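Local atomic coordinates of probable outer membrane protein (PDB entry 3DWO), a protein that probably carries hydrophobic compounds across the outer membrane, as a beta-barrel channel of the OmpP1/FadL family. Residues 9-12 / 13-17; 152-155 / 156-160; 252-255 / 256-260. All coordinates share one frame; numbering follows the deposited sequence.

Overall arrangement
The three contacts are local ones, each within one continuous stretch, and together they sample three parts of a FadL-type channel: a short helix buried near the N-terminus (interaction 1), a tight turn between barrel strands (interaction 2) and a helix in a long inter-strand loop (interaction 3). Interactions 1 and 2 share one side of the chain's centre, with their own centres about 25 Å apart and nearest atoms about 17 Å apart. Interaction 3 lies on the opposite side, its centre about 53 Å from that of interaction 1 and about 66 Å from that of interaction 2. Detergent marks both helices: one C8E molecule touches Trp-13, and another lies against Leu-253 and Ala-257.

Interaction 1: 9-12 / 13-17; sequences NTAG and WGRAM
Arg-15 folds back over the helix 10-14 from which it has just emerged, and Ala-11 and Gly-12 meet it. From CB the chain turns so that CG lies between the backbone N and the carbonyl carbon (chi1 47°), a choice that sets CG over the end of the helix, 3.4 Å from Ala-11 O. Beyond CG the chain runs extended through CD to NE. The guanidinium then presents one face to the helix backbone: Ala-11 O sits above that face toward its rim, Gly-12 N above its centre. At the tip, NH1 comes 3.9 Å from Ala-11 CB, but its stronger partner is Asp-344, with which it forms a salt bridge, while Phe-23 gives the guanidinium a cation-pi contact. Asp-344 probably balances the buried charge, although Arg-354 brings a like charge close to NH1.

At the start of the helix, Asn-9 is the N-cap. Its OD1 accepts from Gly-12 N at 2.9 Å, in a bond nearly along the C=O axis, and its ND2 is held by Asp-26 and Gln-46. Asn-9 O accepts from Trp-13 N at 3.0 Å, and Thr-10 O from Gly-14 N. The Trp-13 indole passes Asn-9 O, with CD1 3.5 Å from that oxygen, and has Met-17 SD above one face, toward the rim.

The other end converges on Gly-12 O, gripped from opposite faces of its plane by Arg-15 N at 3.1 Å and Met-17 N at 2.7 Å. The latter bond, with Ala-16 at positive phi, is the signature of a Schellman motif, and the whole is a compact helix, capped at both ends, within the N-terminal region that plugs the barrel in FadL-type channels.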
loop_
_atom_site.group_PDB
_atom_site.type_symbol
_atom_site.label_atom_id
_atom_site.label_comp_id
_atom_site.label_asym_id
_atom_site.label_seq_id
_atom_site.Cartn_x
_atom_site.Cartn_y
_atom_site.Cartn_z
ATOM N N ASN A 9 6.291 7.862 12.848
ATOM C CA ASN A 9 5.473 8.585 13.810
ATOM C C ASN A 9 5.265 9.995 13.261
ATOM O O ASN A 9 5.749 10.326 12.168
ATOM C CB ASN A 9 6.170 8.645 15.169
ATOM C CG ASN A 9 7.624 9.048 15.058
ATOM O OD1 ASN A 9 7.986 9.900 14.242
ATOM N ND2 ASN A 9 8.465 8.444 15.885
ATOM N N THR A 10 4.555 10.828 14.018
ATOM C CA THR A 10 4.266 12.186 13.581
ATOM C C THR A 10 5.513 13.014 13.301
ATOM O O THR A 10 5.535 13.795 12.348
ATOM C CB THR A 10 3.406 12.919 14.606
ATOM O OG1 THR A 10 4.156 13.102 15.813
ATOM C CG2 THR A 10 2.172 12.112 14.912
ATOM N N ALA A 11 6.541 12.858 14.130
ATOM C CA ALA A 11 7.784 13.594 13.930
ATOM C C ALA A 11 8.321 13.224 12.550
ATOM O O ALA A 11 8.712 14.091 11.779
ATOM C CB ALA A 11 8.799 13.228 15.009
ATOM N N GLY A 12 8.326 11.930 12.244
ATOM C CA GLY A 12 8.797 11.479 10.943
ATOM C C GLY A 12 7.995 12.110 9.814
ATOM O O GLY A 12 8.567 12.601 8.833
ATOM N N TRP A 13 6.670 12.108 9.944
ATOM C CA TRP A 13 5.819 12.703 8.920
ATOM C C TRP A 13 6.146 14.176 8.738
ATOM O O TRP A 13 6.096 14.694 7.622
ATOM C CB TRP A 13 4.335 12.557 9.277
ATOM C CG TRP A 13 3.735 11.263 8.809
ATOM C CD1 TRP A 13 3.449 10.168 9.571
ATOM C CD2 TRP A 13 3.399 10.913 7.460
ATOM N NE1 TRP A 13 2.959 9.156 8.783
ATOM C CE2 TRP A 13 2.919 9.584 7.482
ATOM C CE3 TRP A 13 3.459 11.592 6.235
ATOM C CZ2 TRP A 13 2.502 8.917 6.325
ATOM C CZ3 TRP A 13 3.042 10.929 5.082
ATOM C CH2 TRP A 13 2.570 9.603 5.138
ATOM N N GLY A 14 6.480 14.842 9.842
ATOM C CA GLY A 14 6.799 16.258 9.796
ATOM C C GLY A 14 8.014 16.599 8.951
ATOM O O GLY A 14 8.122 17.710 8.433
ATOM N N ARG A 15 8.937 15.654 8.811
ATOM C CA ARG A 15 10.133 15.891 8.008
ATOM C C ARG A 15 10.216 14.969 6.795
ATOM O O ARG A 15 11.307 14.655 6.311
ATOM C CB ARG A 15 11.391 15.750 8.872
ATOM C CG ARG A 15 11.418 14.513 9.748
ATOM C CD ARG A 15 12.697 14.457 10.569
ATOM N NE ARG A 15 12.716 13.283 11.436
ATOM C CZ ARG A 15 12.454 13.300 12.738
ATOM N NH1 ARG A 15 12.158 14.437 13.352
ATOM N NH2 ARG A 15 12.479 12.171 13.426
ATOM N N ALA A 16 9.052 14.557 6.297
ATOM C CA ALA A 16 8.962 13.676 5.135
ATOM C C ALA A 16 9.788 12.407 5.304
ATOM O O ALA A 16 10.367 11.902 4.339
ATOM C CB ALA A 16 9.398 14.421 3.874
ATOM N N MET A 17 9.838 11.899 6.534
ATOM C CA MET A 17 10.579 10.678 6.849
ATOM C C MET A 17 12.098 10.776 6.659
ATOM O O MET A 17 12.793 9.761 6.697
ATOM C CB MET A 17 10.050 9.508 6.007
ATOM C CG MET A 17 8.683 8.967 6.425
ATOM S SD MET A 17 7.299 10.094 6.148
ATOM C CE MET A 17 7.084 9.930 4.381
#

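Interaction 2: 152-155 / 156-160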
loop_
_atom_site.group_PDB
_atom_site.type_symbol
_atom_site.label_atom_id
_atom_site.label_comp_id
_atom_site.label_asym_id
_atom_site.label_seq_id
_atom_site.Cartn_x
_atom_site.Cartn_y
_atom_site.Cartn_z
ATOM N N PHE A 152 21.717 -4.640 19.979
ATOM C CA PHE A 152 22.941 -4.975 20.693
ATOM C C PHE A 152 24.040 -3.974 20.365
ATOM O O PHE A 152 24.427 -3.820 19.208
ATOM C CB PHE A 152 23.402 -6.388 20.328
ATOM C CG PHE A 152 24.705 -6.783 20.963
ATOM C CD1 PHE A 152 25.875 -6.825 20.213
ATOM C CD2 PHE A 152 24.765 -7.103 22.317
ATOM C CE1 PHE A 152 27.091 -7.184 20.804
ATOM C CE2 PHE A 152 25.972 -7.463 22.918
ATOM C CZ PHE A 152 27.137 -7.503 22.161
ATOM N N LYS A 153 24.534 -3.287 21.389
ATOM C CA LYS A 153 25.592 -2.310 21.196
ATOM C C LYS A 153 26.961 -2.990 21.167
ATOM O O LYS A 153 27.371 -3.624 22.138
ATOM C CB LYS A 153 25.546 -1.258 22.308
ATOM C CG LYS A 153 26.554 -0.138 22.120
ATOM C CD LYS A 153 26.083 1.174 22.731
ATOM C CE LYS A 153 25.950 1.088 24.238
ATOM N NZ LYS A 153 25.516 2.393 24.813
ATOM N N VAL A 154 27.653 -2.869 20.037
ATOM C CA VAL A 154 28.974 -3.465 19.866
ATOM C C VAL A 154 30.038 -2.511 20.398
ATOM O O VAL A 154 30.935 -2.913 21.136
ATOM C CB VAL A 154 29.266 -3.749 18.379
ATOM C CG1 VAL A 154 30.637 -4.394 18.231
ATOM C CG2 VAL A 154 28.185 -4.643 17.800
ATOM N N ASN A 155 29.926 -1.249 19.995
ATOM C CA ASN A 155 30.834 -0.183 20.415
ATOM C C ASN A 155 29.973 1.021 20.738
ATOM O O ASN A 155 28.746 0.949 20.693
ATOM C CB ASN A 155 31.794 0.226 19.291
ATOM C CG ASN A 155 32.711 -0.890 18.869
ATOM O OD1 ASN A 155 33.302 -1.571 19.706
ATOM N ND2 ASN A 155 32.851 -1.079 17.562
ATOM N N ASP A 156 30.623 2.135 21.048
ATOM C CA ASP A 156 29.905 3.361 21.342
ATOM C C ASP A 156 29.710 4.069 20.008
ATOM O O ASP A 156 29.194 5.183 19.948
ATOM C CB ASP A 156 30.721 4.237 22.295
ATOM C CG ASP A 156 31.074 3.520 23.587
ATOM O OD1 ASP A 156 30.143 3.088 24.304
ATOM O OD2 ASP A 156 32.280 3.388 23.887
ATOM N N ASN A 157 30.129 3.399 18.937
ATOM C CA ASN A 157 30.019 3.947 17.586
ATOM C C ASN A 157 29.336 2.972 16.630
ATOM O O ASN A 157 29.177 3.267 15.445
ATOM C CB ASN A 157 31.410 4.272 17.033
ATOM C CG ASN A 157 32.279 5.003 18.031
ATOM O OD1 ASN A 157 31.905 6.061 18.542
ATOM N ND2 ASN A 157 33.449 4.441 18.319
ATOM N N PHE A 158 28.932 1.814 17.140
ATOM C CA PHE A 158 28.304 0.814 16.291
ATOM C C PHE A 158 27.393 -0.138 17.057
ATOM O O PHE A 158 27.691 -0.537 18.182
ATOM C CB PHE A 158 29.386 0.008 15.574
ATOM C CG PHE A 158 28.854 -0.912 14.522
ATOM C CD1 PHE A 158 28.393 -0.409 13.311
ATOM C CD2 PHE A 158 28.814 -2.283 14.736
ATOM C CE1 PHE A 158 27.898 -1.260 12.326
ATOM C CE2 PHE A 158 28.322 -3.142 13.758
ATOM C CZ PHE A 158 27.863 -2.631 12.552
ATOM N N SER A 159 26.282 -0.501 16.431
ATOM C CA SER A 159 25.325 -1.413 17.039
ATOM C C SER A 159 24.572 -2.168 15.956
ATOM O O SER A 159 24.564 -1.767 14.792
ATOM C CB SER A 159 24.328 -0.648 17.913
ATOM O OG SER A 159 23.532 0.234 17.142
ATOM N N LEU A 160 23.940 -3.263 16.355
ATOM C CA LEU A 160 23.173 -4.087 15.438
ATOM C C LEU A 160 21.775 -4.262 16.008
ATOM O O LEU A 160 21.546 -4.026 17.197
ATOM C CB LEU A 160 23.851 -5.447 15.267
ATOM C CG LEU A 160 25.313 -5.380 14.806
ATOM C CD1 LEU A 160 25.909 -6.772 14.778
ATOM C CD2 LEU A 160 25.386 -4.739 13.434
#
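Phe-152 and Leu-160 form an antiparallel hydrogen-bonded pair, each backbone N donating to the other's O at 2.9 Å, both bonds nearly straight. Next to them, Lys-153 and Ser-159 make the non-hydrogen-bonded pair, their CA atoms 4.3 Å apart, with Ser-159 CB close to Phe-152 O. The turn is drawn shut by one acceptor: Phe-158 O receives Val-154 N and Asn-155 N, each at 3.0 Å. The Asn-155 bond is almost linear (179°), the Val-154 bond markedly bent (137°).

Apolar contacts centre on Val-154. Its CG2, anti to the carbonyl carbon, meets Phe-158 CD2 at 3.9 Å, the two side chains lying side by side and pointing the same way, and the same methyl approaches Leu-160 CG at 4.2 Å.

The pairing is the end of the hairpin 138-153/158-177. On the face of Lys-153 and Ser-159, Ser-159 OG is hydrogen-bonded to Ala-35 O of the N-terminal region. On the other, Phe-152 meets the ring of Phe-110. Backbone bonds from Ser-159 to Val-219 and from Lys-153 to Arg-109 join the hairpin to strand 201-220 on one flank and to the chain leading into strand 110-125 on the other.

Interaction 3: 252-255 / 256-260; sequences GLTE and GAIEG. With C8E ((hydroxyethyloxy)tri(ethyloxy)octane), chain C.
The helix 253-259, in the long loop between strands 226-248 and 275-281, is a short alpha-helix built on a ladder of i to i+4 bonds, starting with Gly-256 N to Gly-252 O at 2.9 Å. Ala-257 N to Leu-253 O, Ile-258 N to Thr-254 O and Glu-259 N to Glu-255 O (2.8 Å) continue it. Gly-252 stands at the N-cap with positive phi (95°), a backbone conformation open to glycine, which carries no CB to collide with the preceding carbonyl O.

Two pairs of side chains run alongside each other. Thr-254 CG2, anti to its own backbone N, meets Ile-258 CD1 at 3.9 Å, and leaves OG1 on the other branch to bond Asp-250. Glu-255 CG lies 3.9 Å from Glu-259 CG, and the two carboxylates are turned steeply against each other.

The polyether part of C8E lies against another side of the helix: its C16 is 3.3 Å from Ala-257 CB and 3.4 Å from Leu-253 O, and C17 is 4.0 Å from Leu-253 CD2.

Chemically the surfaces differ. The methyl contact of Thr-254 with Ile-258 is apolar packing, and detergent carbons touch two methyls and a backbone carbonyl. Glu-255 OE1 and Glu-259 OE2, 4.5 Å apart, bring like charges together, which may make proton loss from one of them slightly harder, though Glu-259 is open to solvent, which should screen the effect.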
loop_
_atom_site.group_PDB
_atom_site.type_symbol
_atom_site.label_atom_id
_atom_site.label_comp_id
_atom_site.label_asym_id
_atom_site.label_seq_id
_atom_site.Cartn_x
_atom_site.Cartn_y
_atom_site.Cartn_z
ATOM N N GLY A 252 -30.070 -13.957 -15.076
ATOM C CA GLY A 252 -29.772 -15.381 -15.119
ATOM C C GLY A 252 -28.749 -15.873 -16.137
ATOM O O GLY A 252 -28.433 -17.065 -16.158
ATOM N N LEU A 253 -28.231 -14.983 -16.981
ATOM C CA LEU A 253 -27.250 -15.381 -17.995
ATOM C C LEU A 253 -25.997 -16.004 -17.417
ATOM O O LEU A 253 -25.610 -17.106 -17.801
ATOM C CB LEU A 253 -26.839 -14.185 -18.859
ATOM C CG LEU A 253 -27.901 -13.631 -19.811
ATOM C CD1 LEU A 253 -27.333 -12.448 -20.577
ATOM C CD2 LEU A 253 -28.346 -14.724 -20.774
ATOM N N THR A 254 -25.354 -15.293 -16.497
ATOM C CA THR A 254 -24.128 -15.780 -15.890
ATOM C C THR A 254 -24.291 -17.108 -15.162
ATOM O O THR A 254 -23.518 -18.036 -15.392
ATOM C CB THR A 254 -23.538 -14.734 -14.921
ATOM O OG1 THR A 254 -23.090 -13.604 -15.673
ATOM C CG2 THR A 254 -22.352 -15.309 -14.158
ATOM N N GLU A 255 -25.297 -17.211 -14.300
ATOM C CA GLU A 255 -25.501 -18.448 -13.557
ATOM C C GLU A 255 -25.852 -19.588 -14.500
ATOM O O GLU A 255 -25.422 -20.724 -14.293
ATOM C CB GLU A 255 -26.608 -18.275 -12.507
ATOM C CG GLU A 255 -26.608 -19.376 -11.454
ATOM C CD GLU A 255 -27.490 -19.060 -10.241
ATOM O OE1 GLU A 255 -27.368 -19.769 -9.219
ATOM O OE2 GLU A 255 -28.304 -18.118 -10.296
ATOM N N GLY A 256 -26.643 -19.290 -15.528
ATOM C CA GLY A 256 -27.021 -20.321 -16.483
ATOM C C GLY A 256 -25.792 -20.901 -17.165
ATOM O O GLY A 256 -25.676 -22.114 -17.346
ATOM N N ALA A 257 -24.860 -20.030 -17.542
ATOM C CA ALA A 257 -23.632 -20.470 -18.198
ATOM C C ALA A 257 -22.785 -21.298 -17.243
ATOM O O ALA A 257 -22.317 -22.385 -17.583
ATOM C CB ALA A 257 -22.838 -19.272 -18.665
ATOM N N ILE A 258 -22.586 -20.775 -16.039
ATOM C CA ILE A 258 -21.777 -21.470 -15.057
ATOM C C ILE A 258 -22.369 -22.820 -14.690
ATOM O O ILE A 258 -21.665 -23.829 -14.701
ATOM C CB ILE A 258 -21.567 -20.586 -13.803
ATOM C CG1 ILE A 258 -20.507 -19.530 -14.127
ATOM C CG2 ILE A 258 -21.152 -21.439 -12.592
ATOM C CD1 ILE A 258 -20.369 -18.448 -13.096
ATOM N N GLU A 259 -23.659 -22.849 -14.376
ATOM C CA GLU A 259 -24.295 -24.109 -14.032
ATOM C C GLU A 259 -24.279 -25.026 -15.251
ATOM O O GLU A 259 -24.316 -26.251 -15.123
ATOM C CB GLU A 259 -25.737 -23.879 -13.564
ATOM C CG GLU A 259 -25.847 -23.071 -12.271
ATOM C CD GLU A 259 -24.835 -23.509 -11.219
ATOM O OE1 GLU A 259 -24.703 -24.732 -10.983
ATOM O OE2 GLU A 259 -24.174 -22.633 -10.620
ATOM N N GLY A 260 -24.212 -24.425 -16.435
ATOM C CA GLY A 260 -24.187 -25.207 -17.657
ATOM C C GLY A 260 -22.800 -25.729 -17.979
ATOM O O GLY A 260 -22.628 -26.512 -18.912
HETATM C C1 C8E C . -12.117 -14.457 -13.510
HETATM C C2 C8E C . -12.136 -15.234 -14.738
HETATM C C3 C8E C . -13.451 -15.347 -15.350
HETATM C C4 C8E C . -13.325 -16.267 -16.469
HETATM C C5 C8E C . -14.585 -16.230 -17.242
HETATM C C6 C8E C . -14.460 -17.036 -18.429
HETATM C C7 C8E C . -15.846 -17.064 -18.871
HETATM C C8 C8E C . -15.915 -17.922 -20.060
HETATM O O9 C8E C . -17.034 -18.201 -20.879
HETATM C C10 C8E C . -18.179 -18.811 -20.321
HETATM C C11 C8E C . -19.119 -18.978 -21.467
HETATM O O12 C8E C . -20.305 -18.190 -21.310
HETATM C C13 C8E C . -21.135 -18.148 -22.497
HETATM C C14 C8E C . -22.509 -17.431 -22.645
HETATM O O15 C8E C . -23.233 -16.494 -21.786
HETATM C C16 C8E C . -24.093 -17.204 -20.879
HETATM C C17 C8E C . -25.517 -17.467 -21.396
HETATM O O18 C8E C . -26.311 -18.597 -20.975
HETATM C C19 C8E C . -26.125 -19.759 -21.826
HETATM C C20 C8E C . -26.517 -21.221 -21.404
HETATM O O21 C8E C . -25.906 -22.315 -22.099
#